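Local coordinates for protein pullulanase (Klebsiella oxytoca, PDB 2YOC) that hydrolyses alpha-1,6-glucosidic linkages in pullulan and related dextrins, as a secreted, calcium-binding glycoside hydrolase, at residues B[992-1000]-B[1060-1068]; B[851-861]-B[940-951]. All coordinates share one frame; numbering follows the deposited sequence.

Interaction 1 (B[992-1000]-B[1060-1068]); sequences SRLDGLVVA and EAQGAGLPV. With CA (calcium ion), chain M.
The backbones of 992-1000 and 1060-1068 come nearest at D995 and G1065, whose CA atoms are 5.2 Å apart, and the touching parts run in roughly the same direction, 28° apart. D995 lies at the corner where the chain turns into strand 996-1000. Its carboxylate accepts one backbone N-H of the other segment: G1063 N donates to D995 OD1 at 3.2 Å, on the syn side and 21° out of the carboxylate plane. Q1062 CA packs near the same oxygen. The side-chain amide of Q1062 has other partners, with NE2 bonded to D982 O and G987 O. Further along, L1066 reaches the strand with one methyl. Its CD1 lies 3.5 Å from L997 O and 3.8 Å from V998 CG2, and the side chains of V998 and L1066 cross at about a right angle. L1066 N is held by D981 OD1. Just before the corner, L994 O binds calcium at 2.4 Å; D982 OD2, S989 OG, D991 O and Q1058 OE1 supply the other protein ligands. The arrangement is a tail segment laid against the calcium-bound end of a strand, in the antiparallel sheet of the C-terminal domain of a pullulanase-type glucosidase.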
loop_
_atom_site.group_PDB
_atom_site.type_symbol
_atom_site.label_atom_id
_atom_site.label_comp_id
_atom_site.label_asym_id
_atom_site.label_seq_id
_atom_site.Cartn_x
_atom_site.Cartn_y
_atom_site.Cartn_z
ATOM N N SER B 992 -15.876 -11.736 36.897
ATOM C CA SER B 992 -17.095 -12.451 37.326
ATOM C C SER B 992 -18.310 -11.559 37.313
ATOM O O SER B 992 -19.431 -12.058 37.345
ATOM C CB SER B 992 -16.922 -13.014 38.732
ATOM O OG SER B 992 -16.655 -11.954 39.640
ATOM N N ARG B 993 -18.091 -10.248 37.317
ATOM C CA ARG B 993 -19.149 -9.261 37.329
ATOM C C ARG B 993 -19.521 -8.820 35.895
ATOM O O ARG B 993 -20.700 -8.590 35.631
ATOM C CB ARG B 993 -18.725 -8.098 38.261
ATOM C CG ARG B 993 -19.411 -6.735 38.048
ATOM C CD ARG B 993 -18.867 -5.670 38.991
ATOM N NE ARG B 993 -17.585 -5.147 38.531
ATOM C CZ ARG B 993 -17.446 -4.028 37.829
ATOM N NH1 ARG B 993 -18.507 -3.298 37.514
ATOM N NH2 ARG B 993 -16.243 -3.626 37.442
ATOM N N LEU B 994 -18.518 -8.737 34.969
ATOM C CA LEU B 994 -18.711 -8.267 33.574
ATOM C C LEU B 994 -18.674 -9.346 32.485
ATOM O O LEU B 994 -18.130 -10.434 32.698
ATOM C CB LEU B 994 -17.747 -7.105 33.205
ATOM C CG LEU B 994 -17.649 -5.939 34.186
ATOM C CD1 LEU B 994 -16.717 -4.883 33.678
ATOM C CD2 LEU B 994 -19.003 -5.329 34.498
ATOM N N ASP B 995 -19.276 -9.016 31.321
ATOM C CA ASP B 995 -19.331 -9.822 30.100
ATOM C C ASP B 995 -18.468 -9.132 29.048
ATOM O O ASP B 995 -18.087 -9.753 28.065
ATOM C CB ASP B 995 -20.771 -9.918 29.571
ATOM C CG ASP B 995 -21.471 -11.268 29.706
ATOM O OD1 ASP B 995 -20.791 -12.266 30.081
ATOM O OD2 ASP B 995 -22.702 -11.333 29.424
ATOM N N GLY B 996 -18.183 -7.852 29.269
ATOM C CA GLY B 996 -17.410 -7.022 28.361
ATOM C C GLY B 996 -17.240 -5.598 28.843
ATOM O O GLY B 996 -17.884 -5.182 29.810
ATOM N N LEU B 997 -16.370 -4.834 28.153
ATOM C CA LEU B 997 -16.010 -3.440 28.458
ATOM C C LEU B 997 -15.981 -2.542 27.242
ATOM O O LEU B 997 -15.586 -2.970 26.153
ATOM C CB LEU B 997 -14.596 -3.412 29.057
ATOM C CG LEU B 997 -14.359 -2.603 30.305
ATOM C CD1 LEU B 997 -15.675 -2.287 31.036
ATOM C CD2 LEU B 997 -13.396 -3.332 31.222
ATOM N N VAL B 998 -16.317 -1.259 27.459
ATOM C CA VAL B 998 -16.240 -0.217 26.427
ATOM C C VAL B 998 -15.493 1.001 26.981
ATOM O O VAL B 998 -15.884 1.547 28.018
ATOM C CB VAL B 998 -17.587 0.174 25.750
ATOM C CG1 VAL B 998 -17.390 1.293 24.742
ATOM C CG2 VAL B 998 -18.231 -1.021 25.067
ATOM N N VAL B 999 -14.419 1.407 26.301
ATOM C CA VAL B 999 -13.701 2.615 26.651
ATOM C C VAL B 999 -14.029 3.626 25.543
ATOM O O VAL B 999 -13.774 3.372 24.355
ATOM C CB VAL B 999 -12.180 2.416 26.840
ATOM C CG1 VAL B 999 -11.479 3.744 27.131
ATOM C CG2 VAL B 999 -11.884 1.416 27.945
ATOM N N ALA B 1000 -14.626 4.751 25.927
ATOM C CA ALA B 1000 -14.944 5.790 24.968
ATOM C C ALA B 1000 -14.252 7.072 25.366
ATOM O O ALA B 1000 -14.411 7.536 26.490
ATOM C CB ALA B 1000 -16.445 5.984 24.856
ATOM N N GLU B 1060 -26.537 -14.348 34.909
ATOM C CA GLU B 1060 -26.346 -15.433 35.837
ATOM C C GLU B 1060 -25.265 -16.456 35.361
ATOM O O GLU B 1060 -25.004 -17.418 36.065
ATOM C CB GLU B 1060 -27.743 -16.036 36.164
ATOM C CG GLU B 1060 -28.738 -16.151 34.996
ATOM C CD GLU B 1060 -29.575 -14.960 34.520
ATOM O OE1 GLU B 1060 -29.772 -13.977 35.277
ATOM O OE2 GLU B 1060 -30.031 -15.018 33.356
ATOM N N ALA B 1061 -24.660 -16.199 34.177
ATOM C CA ALA B 1061 -23.700 -17.017 33.451
ATOM C C ALA B 1061 -23.025 -16.192 32.345
ATOM O O ALA B 1061 -23.571 -15.162 31.906
ATOM C CB ALA B 1061 -24.419 -18.189 32.819
ATOM N N GLN B 1062 -21.816 -16.615 31.909
ATOM C CA GLN B 1062 -21.056 -15.943 30.844
ATOM C C GLN B 1062 -21.851 -16.016 29.550
ATOM O O GLN B 1062 -22.075 -17.108 29.023
ATOM C CB GLN B 1062 -19.716 -16.629 30.636
ATOM C CG GLN B 1062 -18.733 -15.827 29.781
ATOM C CD GLN B 1062 -17.628 -16.710 29.224
ATOM O OE1 GLN B 1062 -17.744 -17.951 29.127
ATOM N NE2 GLN B 1062 -16.536 -16.088 28.819
ATOM N N GLY B 1063 -22.310 -14.868 29.079
ATOM C CA GLY B 1063 -23.055 -14.813 27.829
ATOM C C GLY B 1063 -22.128 -14.464 26.705
ATOM O O GLY B 1063 -20.920 -14.535 26.885
ATOM N N ALA B 1064 -22.660 -14.131 25.533
ATOM C CA ALA B 1064 -21.829 -13.651 24.420
ATOM C C ALA B 1064 -21.664 -12.177 24.750
ATOM O O ALA B 1064 -22.610 -11.548 25.263
ATOM C CB ALA B 1064 -22.566 -13.813 23.112
ATOM N N GLY B 1065 -20.471 -11.657 24.601
ATOM C CA GLY B 1065 -20.251 -10.283 25.024
ATOM C C GLY B 1065 -20.123 -9.351 23.859
ATOM O O GLY B 1065 -21.114 -9.052 23.176
ATOM N N LEU B 1066 -18.877 -8.916 23.619
ATOM C CA LEU B 1066 -18.497 -8.031 22.537
ATOM C C LEU B 1066 -17.442 -8.754 21.694
ATOM O O LEU B 1066 -16.265 -8.373 21.736
ATOM C CB LEU B 1066 -17.965 -6.715 23.110
ATOM C CG LEU B 1066 -18.868 -5.992 24.111
ATOM C CD1 LEU B 1066 -18.193 -4.766 24.666
ATOM C CD2 LEU B 1066 -20.219 -5.642 23.510
ATOM N N PRO B 1067 -17.827 -9.846 20.958
ATOM C CA PRO B 1067 -16.845 -10.579 20.154
ATOM C C PRO B 1067 -16.165 -9.738 19.072
ATOM O O PRO B 1067 -16.819 -8.888 18.430
ATOM C CB PRO B 1067 -17.669 -11.719 19.566
ATOM C CG PRO B 1067 -18.996 -11.213 19.513
ATOM C CD PRO B 1067 -19.161 -10.442 20.774
ATOM N N VAL B 1068 -14.835 -9.963 18.913
ATOM C CA VAL B 1068 -13.978 -9.310 17.922
ATOM C C VAL B 1068 -14.378 -9.768 16.509
ATOM O O VAL B 1068 -15.017 -10.826 16.362
ATOM C CB VAL B 1068 -12.509 -9.588 18.223
ATOM C CG1 VAL B 1068 -12.138 -9.092 19.603
ATOM C CG2 VAL B 1068 -12.170 -11.062 18.073
HETATM CA CA CA M . -17.340 -12.739 32.561
#

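Interaction 2 (B[851-861]-B[940-951])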
loop_
_atom_site.group_PDB
_atom_site.type_symbol
_atom_site.label_atom_id
_atom_site.label_comp_id
_atom_site.label_asym_id
_atom_site.label_seq_id
_atom_site.Cartn_x
_atom_site.Cartn_y
_atom_site.Cartn_z
ATOM N N LEU B 851 -3.977 11.523 29.038
ATOM C CA LEU B 851 -3.600 10.510 30.000
ATOM C C LEU B 851 -4.474 9.248 29.945
ATOM O O LEU B 851 -3.976 8.162 30.232
ATOM C CB LEU B 851 -3.505 11.100 31.417
ATOM C CG LEU B 851 -2.367 12.123 31.638
ATOM C CD1 LEU B 851 -2.715 13.108 32.723
ATOM C CD2 LEU B 851 -1.047 11.443 31.992
ATOM N N ALA B 852 -5.749 9.376 29.541
ATOM C CA ALA B 852 -6.685 8.242 29.474
ATOM C C ALA B 852 -6.255 7.160 28.490
ATOM O O ALA B 852 -6.507 5.973 28.732
ATOM C CB ALA B 852 -8.081 8.734 29.127
ATOM N N THR B 853 -5.581 7.580 27.392
ATOM C CA THR B 853 -5.092 6.701 26.325
ATOM C C THR B 853 -4.035 5.712 26.882
ATOM O O THR B 853 -3.976 4.568 26.452
ATOM C CB THR B 853 -4.644 7.524 25.087
ATOM O OG1 THR B 853 -3.449 8.233 25.363
ATOM C CG2 THR B 853 -5.683 8.521 24.626
ATOM N N VAL B 854 -3.255 6.155 27.877
ATOM C CA VAL B 854 -2.210 5.399 28.580
ATOM C C VAL B 854 -2.863 4.582 29.681
ATOM O O VAL B 854 -2.733 3.367 29.695
ATOM C CB VAL B 854 -1.173 6.391 29.180
ATOM C CG1 VAL B 854 -0.217 5.704 30.136
ATOM C CG2 VAL B 854 -0.417 7.149 28.085
HETATM N N MSE B 855 -3.547 5.259 30.607
HETATM C CA MSE B 855 -4.227 4.689 31.764
HETATM C C MSE B 855 -5.254 3.610 31.419
HETATM O O MSE B 855 -5.390 2.667 32.191
HETATM C CB MSE B 855 -4.884 5.792 32.618
HETATM C CG MSE B 855 -3.909 6.730 33.284
HETATM SE SE MSE B 855 -2.482 5.777 34.185
HETATM C CE MSE B 855 -1.661 7.247 35.142
ATOM N N LEU B 856 -5.976 3.739 30.289
ATOM C CA LEU B 856 -6.979 2.736 29.930
ATOM C C LEU B 856 -6.556 1.746 28.815
ATOM O O LEU B 856 -7.372 0.967 28.312
ATOM C CB LEU B 856 -8.371 3.368 29.692
ATOM C CG LEU B 856 -8.917 4.231 30.850
ATOM C CD1 LEU B 856 -10.073 5.051 30.403
ATOM C CD2 LEU B 856 -9.312 3.391 32.066
ATOM N N GLY B 857 -5.271 1.739 28.492
ATOM C CA GLY B 857 -4.738 0.859 27.461
ATOM C C GLY B 857 -4.019 -0.366 27.983
ATOM O O GLY B 857 -3.401 -0.313 29.052
ATOM N N GLN B 858 -4.040 -1.444 27.176
ATOM C CA GLN B 858 -3.435 -2.747 27.464
ATOM C C GLN B 858 -1.949 -2.736 27.823
ATOM O O GLN B 858 -1.504 -3.633 28.549
ATOM C CB GLN B 858 -3.735 -3.783 26.351
ATOM C CG GLN B 858 -5.230 -4.106 26.159
ATOM C CD GLN B 858 -5.934 -4.603 27.400
ATOM O OE1 GLN B 858 -5.484 -5.513 28.091
ATOM N NE2 GLN B 858 -7.065 -4.006 27.708
ATOM N N GLY B 859 -1.199 -1.747 27.328
ATOM C CA GLY B 859 0.230 -1.617 27.615
ATOM C C GLY B 859 0.488 -1.101 29.020
ATOM O O GLY B 859 -0.435 -0.634 29.688
ATOM N N ILE B 860 1.736 -1.175 29.484
ATOM C CA ILE B 860 2.092 -0.683 30.807
ATOM C C ILE B 860 2.004 0.854 30.877
ATOM O O ILE B 860 2.537 1.560 30.031
ATOM C CB ILE B 860 3.435 -1.271 31.272
ATOM C CG1 ILE B 860 3.263 -2.803 31.497
ATOM C CG2 ILE B 860 3.977 -0.555 32.530
ATOM C CD1 ILE B 860 4.518 -3.616 31.567
ATOM N N ALA B 861 1.258 1.353 31.862
ATOM C CA ALA B 861 1.032 2.770 32.093
ATOM C C ALA B 861 2.205 3.379 32.824
ATOM O O ALA B 861 2.578 2.916 33.901
ATOM C CB ALA B 861 -0.242 2.959 32.889
ATOM N N LEU B 940 -9.135 7.675 36.594
ATOM C CA LEU B 940 -8.499 6.887 35.546
ATOM C C LEU B 940 -7.736 5.679 36.073
ATOM O O LEU B 940 -7.833 4.590 35.493
ATOM C CB LEU B 940 -7.574 7.785 34.705
ATOM C CG LEU B 940 -8.206 8.859 33.814
ATOM C CD1 LEU B 940 -7.133 9.616 33.068
ATOM C CD2 LEU B 940 -9.146 8.263 32.779
ATOM N N THR B 941 -6.969 5.867 37.162
ATOM C CA THR B 941 -6.190 4.789 37.759
ATOM C C THR B 941 -7.126 3.803 38.428
ATOM O O THR B 941 -6.915 2.587 38.306
ATOM C CB THR B 941 -5.059 5.316 38.693
ATOM O OG1 THR B 941 -5.616 5.986 39.826
ATOM C CG2 THR B 941 -4.029 6.199 37.976
ATOM N N GLU B 942 -8.174 4.315 39.109
ATOM C CA GLU B 942 -9.176 3.476 39.783
ATOM C C GLU B 942 -9.839 2.558 38.759
ATOM O O GLU B 942 -9.929 1.341 38.983
ATOM C CB GLU B 942 -10.208 4.317 40.559
ATOM C CG GLU B 942 -9.659 4.880 41.863
ATOM C CD GLU B 942 -10.618 5.649 42.750
ATOM O OE1 GLU B 942 -10.740 6.889 42.592
ATOM O OE2 GLU B 942 -11.199 5.009 43.656
ATOM N N LEU B 943 -10.210 3.136 37.598
ATOM C CA LEU B 943 -10.792 2.421 36.466
ATOM C C LEU B 943 -9.888 1.271 35.995
ATOM O O LEU B 943 -10.356 0.137 35.897
ATOM C CB LEU B 943 -11.089 3.390 35.311
ATOM C CG LEU B 943 -12.257 4.358 35.542
ATOM C CD1 LEU B 943 -12.226 5.489 34.549
ATOM C CD2 LEU B 943 -13.587 3.648 35.506
ATOM N N ARG B 944 -8.581 1.572 35.757
ATOM C CA ARG B 944 -7.526 0.634 35.329
ATOM C C ARG B 944 -7.493 -0.581 36.248
ATOM O O ARG B 944 -7.399 -1.714 35.755
ATOM C CB ARG B 944 -6.169 1.357 35.316
ATOM C CG ARG B 944 -4.980 0.489 34.955
ATOM C CD ARG B 944 -3.780 1.307 34.567
ATOM N NE ARG B 944 -2.700 0.475 34.039
ATOM C CZ ARG B 944 -2.517 0.185 32.754
ATOM N NH1 ARG B 944 -3.347 0.662 31.834
ATOM N NH2 ARG B 944 -1.494 -0.578 32.378
ATOM N N LYS B 945 -7.601 -0.352 37.584
ATOM C CA LYS B 945 -7.614 -1.442 38.554
ATOM C C LYS B 945 -9.020 -2.054 38.782
ATOM O O LYS B 945 -9.140 -3.052 39.496
ATOM C CB LYS B 945 -6.891 -1.054 39.868
ATOM C CG LYS B 945 -7.440 0.154 40.620
ATOM C CD LYS B 945 -6.713 0.365 41.937
ATOM C CE LYS B 945 -7.584 0.151 43.148
ATOM N NZ LYS B 945 -8.201 1.426 43.599
ATOM N N SER B 946 -10.072 -1.489 38.141
ATOM C CA SER B 946 -11.451 -1.955 38.286
ATOM C C SER B 946 -11.833 -3.223 37.526
ATOM O O SER B 946 -12.936 -3.711 37.728
ATOM C CB SER B 946 -12.431 -0.825 37.999
ATOM O OG SER B 946 -12.842 -0.772 36.645
ATOM N N SER B 947 -10.970 -3.745 36.630
ATOM C CA SER B 947 -11.288 -4.963 35.868
ATOM C C SER B 947 -10.052 -5.657 35.352
ATOM O O SER B 947 -9.163 -4.978 34.821
ATOM C CB SER B 947 -12.187 -4.642 34.678
ATOM O OG SER B 947 -12.489 -5.846 33.992
ATOM N N PRO B 948 -10.006 -7.014 35.366
ATOM C CA PRO B 948 -8.841 -7.700 34.791
ATOM C C PRO B 948 -8.779 -7.529 33.270
ATOM O O PRO B 948 -7.728 -7.812 32.672
ATOM C CB PRO B 948 -9.061 -9.157 35.204
ATOM C CG PRO B 948 -10.488 -9.311 35.393
ATOM C CD PRO B 948 -10.969 -7.988 35.923
ATOM N N LEU B 949 -9.917 -7.059 32.652
ATOM C CA LEU B 949 -10.075 -6.824 31.217
ATOM C C LEU B 949 -9.206 -5.691 30.688
ATOM O O LEU B 949 -8.838 -5.709 29.516
ATOM C CB LEU B 949 -11.547 -6.618 30.841
ATOM C CG LEU B 949 -12.509 -7.829 31.002
ATOM C CD1 LEU B 949 -13.945 -7.432 30.712
ATOM C CD2 LEU B 949 -12.109 -9.022 30.108
ATOM N N PHE B 950 -8.869 -4.720 31.540
ATOM C CA PHE B 950 -8.022 -3.585 31.172
ATOM C C PHE B 950 -6.542 -3.977 31.021
ATOM O O PHE B 950 -5.787 -3.286 30.317
ATOM C CB PHE B 950 -8.095 -2.506 32.253
ATOM C CG PHE B 950 -9.345 -1.685 32.196
ATOM C CD1 PHE B 950 -9.567 -0.801 31.146
ATOM C CD2 PHE B 950 -10.308 -1.783 33.195
ATOM C CE1 PHE B 950 -10.726 -0.020 31.104
ATOM C CE2 PHE B 950 -11.473 -1.013 33.138
ATOM C CZ PHE B 950 -11.670 -0.132 32.097
ATOM N N THR B 951 -6.126 -5.035 31.747
ATOM C CA THR B 951 -4.743 -5.497 31.847
ATOM C C THR B 951 -4.624 -6.995 31.534
ATOM O O THR B 951 -4.291 -7.799 32.415
ATOM C CB THR B 951 -4.209 -5.145 33.242
ATOM O OG1 THR B 951 -5.006 -5.831 34.225
ATOM C CG2 THR B 951 -4.190 -3.629 33.501
#
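L851 and A852 meet L940 at the start of the contact, where helices 851-855 and 940-945 run nearly parallel, 22° apart with axes 9.9 Å from each other. L940 puts both methyls against A852: CD1 touches the backbone N and CA of A852, and CD2 is 3.8 Å from A852 CB. M855, a selenomethionine, crosses L940 at about a right angle. Its chain bends at chi2 (-48°), which carries CE to within 3.8 Å of T941 CG2. At L856 the first helix has ended. CD2 of this leucine sits 3.7 Å from L943 CB and also touches F950 CE1, the two side chains of L856 and F950 lying side by side.

R944 serves much of the rest of the segment. With CG anti to the backbone N (chi1 177°) and the chain extended as far as NE, the guanidinium reaches the turn after helix 851-855. R944 NH1 donates to M855 O, which it meets from above the carbonyl plane, and to G857 O; both acceptors lie in the guanidinium plane. Q858 comes between G857 and G859; its NE2 donates to L949 O at 3.1 Å, on a lone pair in the carbonyl plane, while OE1 accepts from L952 N. R944 NH2 then donates to G859 O at 2.9 Å. Last comes A861, the second residue of barrel strand 860-864. Its CB lies 3.5 Å above the centre of one guanidinium face, and T951 CG2 covers the opposite face.

Three backbone carbonyls thus grip one buried arginine, and methyl groups sandwich it. No carboxylate of either segment pairs with it, and its positive charge is probably stabilised by the carbonyl dipoles, including that of M855 O at the C-terminal end of the helix.

Overall arrangement
Both contacts are buried, but they lie at different distances from the centre of the chain, about 28 Å for interaction 2 and about 43 Å for interaction 1, measured between centres. Their own centres are about 17 Å apart. Interaction 2 joins helix 840-855 and the eighth barrel strand, 860-864, to helix 927-945 and the turn after it. Interaction 1 stays within the C-terminal sheet and its tail, beside a calcium site. The two meet where L997 CD2 packs 3.6 Å from F950 CE2 and V999 also touches that ring. Interaction 2 is larger and rests on leucine packing and arginine-to-carbonyl bonds; interaction 1 is smaller and uses a carboxylate, with a metal close by.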